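Local structure of TlmII (Streptoalloteichus hindustanus, 4HVM) at residues P98-R110 / V384-G396. The protein takes part in tallysomycin biosynthesis as a nonribosomal peptide synthetase condensation-domain protein and probably binds phosphopantetheine. Residues are numbered along the deposited sequence; the frame is centred on the assembly and turned at random.
Sequences PQARCVELLRADR and VSIELFREADLIG. With SO4 (sulfate ion), chain F.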
# COMPACT_ATOMS: atom_id res chain seq x y z
N PRO A 98 5.13 12.46 23.64
CA PRO A 98 5.93 11.34 23.13
C PRO A 98 5.36 10.73 21.85
O PRO A 98 6.13 10.31 20.98
CB PRO A 98 5.87 10.32 24.27
CG PRO A 98 5.57 11.12 25.49
CD PRO A 98 4.66 12.20 25.01
N GLN A 99 4.04 10.67 21.73
CA GLN A 99 3.41 10.04 20.57
C GLN A 99 3.65 10.82 19.28
O GLN A 99 3.87 10.22 18.22
CB GLN A 99 1.91 9.82 20.81
CG GLN A 99 1.60 8.85 21.94
CD GLN A 99 0.22 8.24 21.84
OE1 GLN A 99 -0.58 8.61 20.98
NE2 GLN A 99 -0.07 7.28 22.71
N ALA A 100 3.60 12.14 19.36
CA ALA A 100 3.85 12.98 18.19
C ALA A 100 5.29 12.84 17.74
O ALA A 100 5.58 12.94 16.55
CB ALA A 100 3.53 14.43 18.50
N ARG A 101 6.19 12.61 18.69
CA ARG A 101 7.61 12.47 18.39
C ARG A 101 7.89 11.12 17.74
O ARG A 101 8.75 11.01 16.86
CB ARG A 101 8.44 12.60 19.67
CG ARG A 101 8.14 13.84 20.49
CD ARG A 101 8.62 15.10 19.81
NE ARG A 101 7.65 15.64 18.86
CZ ARG A 101 6.66 16.47 19.18
NH1 ARG A 101 5.83 16.91 18.24
NH2 ARG A 101 6.49 16.85 20.44
N CYS A 102 7.17 10.10 18.18
CA CYS A 102 7.35 8.75 17.66
C CYS A 102 6.98 8.68 16.19
O CYS A 102 7.58 7.93 15.41
CB CYS A 102 6.53 7.75 18.47
SG CYS A 102 6.84 6.02 18.04
N VAL A 103 5.98 9.47 15.80
CA VAL A 103 5.58 9.57 14.41
C VAL A 103 6.67 10.26 13.61
O VAL A 103 7.03 9.82 12.51
CB VAL A 103 4.25 10.35 14.25
CG1 VAL A 103 3.95 10.61 12.78
CG2 VAL A 103 3.11 9.59 14.90
N GLU A 104 7.20 11.34 14.16
CA GLU A 104 8.28 12.07 13.51
C GLU A 104 9.54 11.23 13.44
O GLU A 104 10.35 11.39 12.53
CB GLU A 104 8.55 13.38 14.26
CG GLU A 104 7.40 14.38 14.24
CD GLU A 104 7.47 15.39 15.37
OE1 GLU A 104 8.35 15.25 16.24
OE2 GLU A 104 6.64 16.32 15.39
N LEU A 105 9.70 10.32 14.39
CA LEU A 105 10.87 9.44 14.42
C LEU A 105 10.83 8.44 13.26
O LEU A 105 11.79 8.29 12.52
CB LEU A 105 10.95 8.70 15.76
CG LEU A 105 12.15 7.78 16.03
CD1 LEU A 105 12.53 7.85 17.49
CD2 LEU A 105 11.83 6.35 15.63
N LEU A 106 9.70 7.74 13.14
CA LEU A 106 9.54 6.73 12.10
C LEU A 106 9.57 7.34 10.71
O LEU A 106 10.15 6.77 9.78
CB LEU A 106 8.24 5.95 12.32
CG LEU A 106 8.19 5.13 13.61
CD1 LEU A 106 6.84 4.47 13.78
CD2 LEU A 106 9.30 4.09 13.60
N ARG A 107 8.94 8.50 10.56
CA ARG A 107 8.98 9.24 9.31
C ARG A 107 10.42 9.60 8.93
O ARG A 107 10.81 9.50 7.77
CB ARG A 107 8.15 10.52 9.40
CG ARG A 107 6.66 10.33 9.25
CD ARG A 107 5.93 11.66 9.40
NE ARG A 107 4.49 11.53 9.18
CZ ARG A 107 3.64 12.56 9.21
NH1 ARG A 107 4.08 13.78 9.46
NH2 ARG A 107 2.35 12.35 8.99
N ALA A 108 11.19 10.03 9.93
CA ALA A 108 12.57 10.44 9.70
C ALA A 108 13.44 9.27 9.25
O ALA A 108 14.24 9.40 8.33
CB ALA A 108 13.15 11.08 10.95
N ASP A 109 13.26 8.13 9.91
CA ASP A 109 14.02 6.93 9.56
C ASP A 109 13.57 6.40 8.20
O ASP A 109 14.34 5.77 7.49
CB ASP A 109 13.85 5.85 10.63
CG ASP A 109 14.75 4.66 10.39
OD1 ASP A 109 15.94 4.72 10.76
OD2 ASP A 109 14.27 3.65 9.83
N ARG A 110 12.32 6.67 7.86
CA ARG A 110 11.76 6.26 6.58
C ARG A 110 12.38 7.05 5.43
O ARG A 110 12.57 6.53 4.34
CB ARG A 110 10.24 6.45 6.59
CG ARG A 110 9.54 6.07 5.30
CD ARG A 110 8.14 6.64 5.27
NE ARG A 110 8.18 8.10 5.28
CZ ARG A 110 7.11 8.87 5.48
NH1 ARG A 110 7.25 10.19 5.46
NH2 ARG A 110 5.92 8.33 5.70
N VAL A 384 -1.29 -7.23 28.20
CA VAL A 384 -0.83 -6.01 27.54
C VAL A 384 -1.72 -5.64 26.36
O VAL A 384 -1.96 -6.45 25.47
CB VAL A 384 0.62 -6.15 27.05
CG1 VAL A 384 1.01 -4.96 26.18
CG2 VAL A 384 1.56 -6.29 28.24
N SER A 385 -2.22 -4.40 26.36
CA SER A 385 -3.07 -3.92 25.27
C SER A 385 -2.24 -3.64 24.02
O SER A 385 -1.16 -3.05 24.10
CB SER A 385 -3.82 -2.66 25.70
OG SER A 385 -4.57 -2.14 24.62
N ILE A 386 -2.75 -4.06 22.87
CA ILE A 386 -2.07 -3.82 21.60
C ILE A 386 -3.02 -3.24 20.56
O ILE A 386 -4.05 -3.85 20.24
CB ILE A 386 -1.43 -5.10 21.04
CG1 ILE A 386 -0.34 -5.61 21.99
CG2 ILE A 386 -0.86 -4.86 19.66
CD1 ILE A 386 0.32 -6.89 21.50
N GLU A 387 -2.69 -2.07 20.04
CA GLU A 387 -3.50 -1.40 19.03
C GLU A 387 -2.61 -0.81 17.94
O GLU A 387 -1.40 -0.68 18.12
CB GLU A 387 -4.35 -0.29 19.67
CG GLU A 387 -3.52 0.83 20.30
CD GLU A 387 -4.37 1.82 21.07
OE1 GLU A 387 -3.90 2.96 21.29
OE2 GLU A 387 -5.50 1.47 21.46
N LEU A 388 -3.22 -0.45 16.82
CA LEU A 388 -2.50 0.21 15.74
C LEU A 388 -2.04 1.58 16.21
O LEU A 388 -2.74 2.24 16.97
CB LEU A 388 -3.37 0.33 14.49
CG LEU A 388 -3.33 -0.81 13.47
CD1 LEU A 388 -3.71 -2.15 14.09
CD2 LEU A 388 -4.24 -0.49 12.29
N PHE A 389 -0.87 2.00 15.75
CA PHE A 389 -0.30 3.27 16.20
C PHE A 389 -0.31 4.34 15.11
O PHE A 389 0.49 4.29 14.17
CB PHE A 389 1.12 3.08 16.74
CG PHE A 389 1.79 4.37 17.11
CD1 PHE A 389 1.33 5.12 18.18
CD2 PHE A 389 2.87 4.84 16.40
CE1 PHE A 389 1.93 6.31 18.53
CE2 PHE A 389 3.49 6.03 16.74
CZ PHE A 389 3.01 6.77 17.81
N ARG A 390 -1.23 5.30 15.25
CA ARG A 390 -1.29 6.48 14.38
C ARG A 390 -1.17 6.13 12.90
O ARG A 390 -0.45 6.80 12.16
CB ARG A 390 -0.21 7.49 14.76
CG ARG A 390 -0.34 8.06 16.17
CD ARG A 390 -1.39 9.16 16.25
NE ARG A 390 -1.46 9.75 17.58
CZ ARG A 390 -0.71 10.77 18.00
NH1 ARG A 390 0.17 11.32 17.18
NH2 ARG A 390 -0.85 11.23 19.23
N GLU A 391 -1.87 5.09 12.47
CA GLU A 391 -1.79 4.63 11.08
C GLU A 391 -2.12 5.74 10.09
O GLU A 391 -1.51 5.83 9.02
CB GLU A 391 -2.71 3.43 10.86
CG GLU A 391 -2.56 2.78 9.49
CD GLU A 391 -3.46 1.57 9.32
OE1 GLU A 391 -4.69 1.70 9.52
OE2 GLU A 391 -2.93 0.49 8.99
N ALA A 392 -3.07 6.60 10.45
CA ALA A 392 -3.48 7.71 9.61
C ALA A 392 -2.35 8.71 9.36
O ALA A 392 -2.29 9.34 8.31
CB ALA A 392 -4.68 8.41 10.21
N ASP A 393 -1.47 8.85 10.35
CA ASP A 393 -0.38 9.82 10.26
C ASP A 393 0.88 9.20 9.65
O ASP A 393 1.74 9.91 9.12
CB ASP A 393 -0.07 10.41 11.64
CG ASP A 393 -1.19 11.29 12.16
OD1 ASP A 393 -1.92 11.88 11.33
OD2 ASP A 393 -1.33 11.40 13.39
N LEU A 394 1.00 7.88 9.72
CA LEU A 394 2.16 7.19 9.17
C LEU A 394 1.99 6.91 7.68
O LEU A 394 2.97 6.71 6.97
CB LEU A 394 2.43 5.90 9.93
CG LEU A 394 3.06 6.07 11.31
CD1 LEU A 394 3.16 4.74 12.03
CD2 LEU A 394 4.42 6.73 11.19
N ILE A 395 0.75 6.91 7.21
CA ILE A 395 0.48 6.77 5.78
C ILE A 395 0.88 8.04 5.04
O ILE A 395 0.27 9.09 5.21
CB ILE A 395 -1.01 6.47 5.51
CG1 ILE A 395 -1.36 5.06 5.96
CG2 ILE A 395 -1.31 6.61 4.03
CD1 ILE A 395 -2.81 4.71 5.80
N GLY A 396 1.92 7.93 4.21
CA GLY A 396 2.42 9.06 3.45
C GLY A 396 1.72 9.21 2.12
O GLY A 396 2.33 9.06 1.06
S SO4 F . 2.60 4.46 2.40
O1 SO4 F . 1.82 5.69 2.41
O2 SO4 F . 3.55 4.47 1.28
O3 SO4 F . 3.34 4.35 3.65
O4 SO4 F . 1.71 3.32 2.25
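V103 of helix 98-110 and L394 of the short helix 391-394 are the residues whose CA atoms come nearest, 6.7 Å apart, while strand 385-388, at the margin of the five-stranded sheet, leads into the contact. F389 carries the apolar part: with CG anti to the backbone N (chi1 176°), its ring reaches the helix, and C102 SG lies 3.6 Å from CE2 in an oblique sulfur-aromatic contact. The Q99 carbonyl O meets the ring edge at CZ, and V135 of strand 133-141 touches both C102 and F389. Beside the ring, V103 divides its two methyls, CG2 going to R390 CB at 3.9 Å and CG1 to D393 CB and L394 CD2. L394 CD2 also packs on L106 CB at 4.1 Å. The R390 chain bends at chi2 (-80°), which lays one guanidinium face against Q99 CB and brings NH2 to 3.2 Å from Q99 OE1. With R390 shortened to an alanine, Q99 would probably lose this cover and the F389 ring the CG that lies over one face. Farther along the helix, the extended R107 side chain donates from NH2 to D393 O, within the carbonyl plane and on a lone pair, with a weak second bond from NE. A sulfur-aromatic and aliphatic core, bordered by two arginines, joins helix and segment, and R107 holds the latter by a backbone carbonyl rather than the D393 carboxylate.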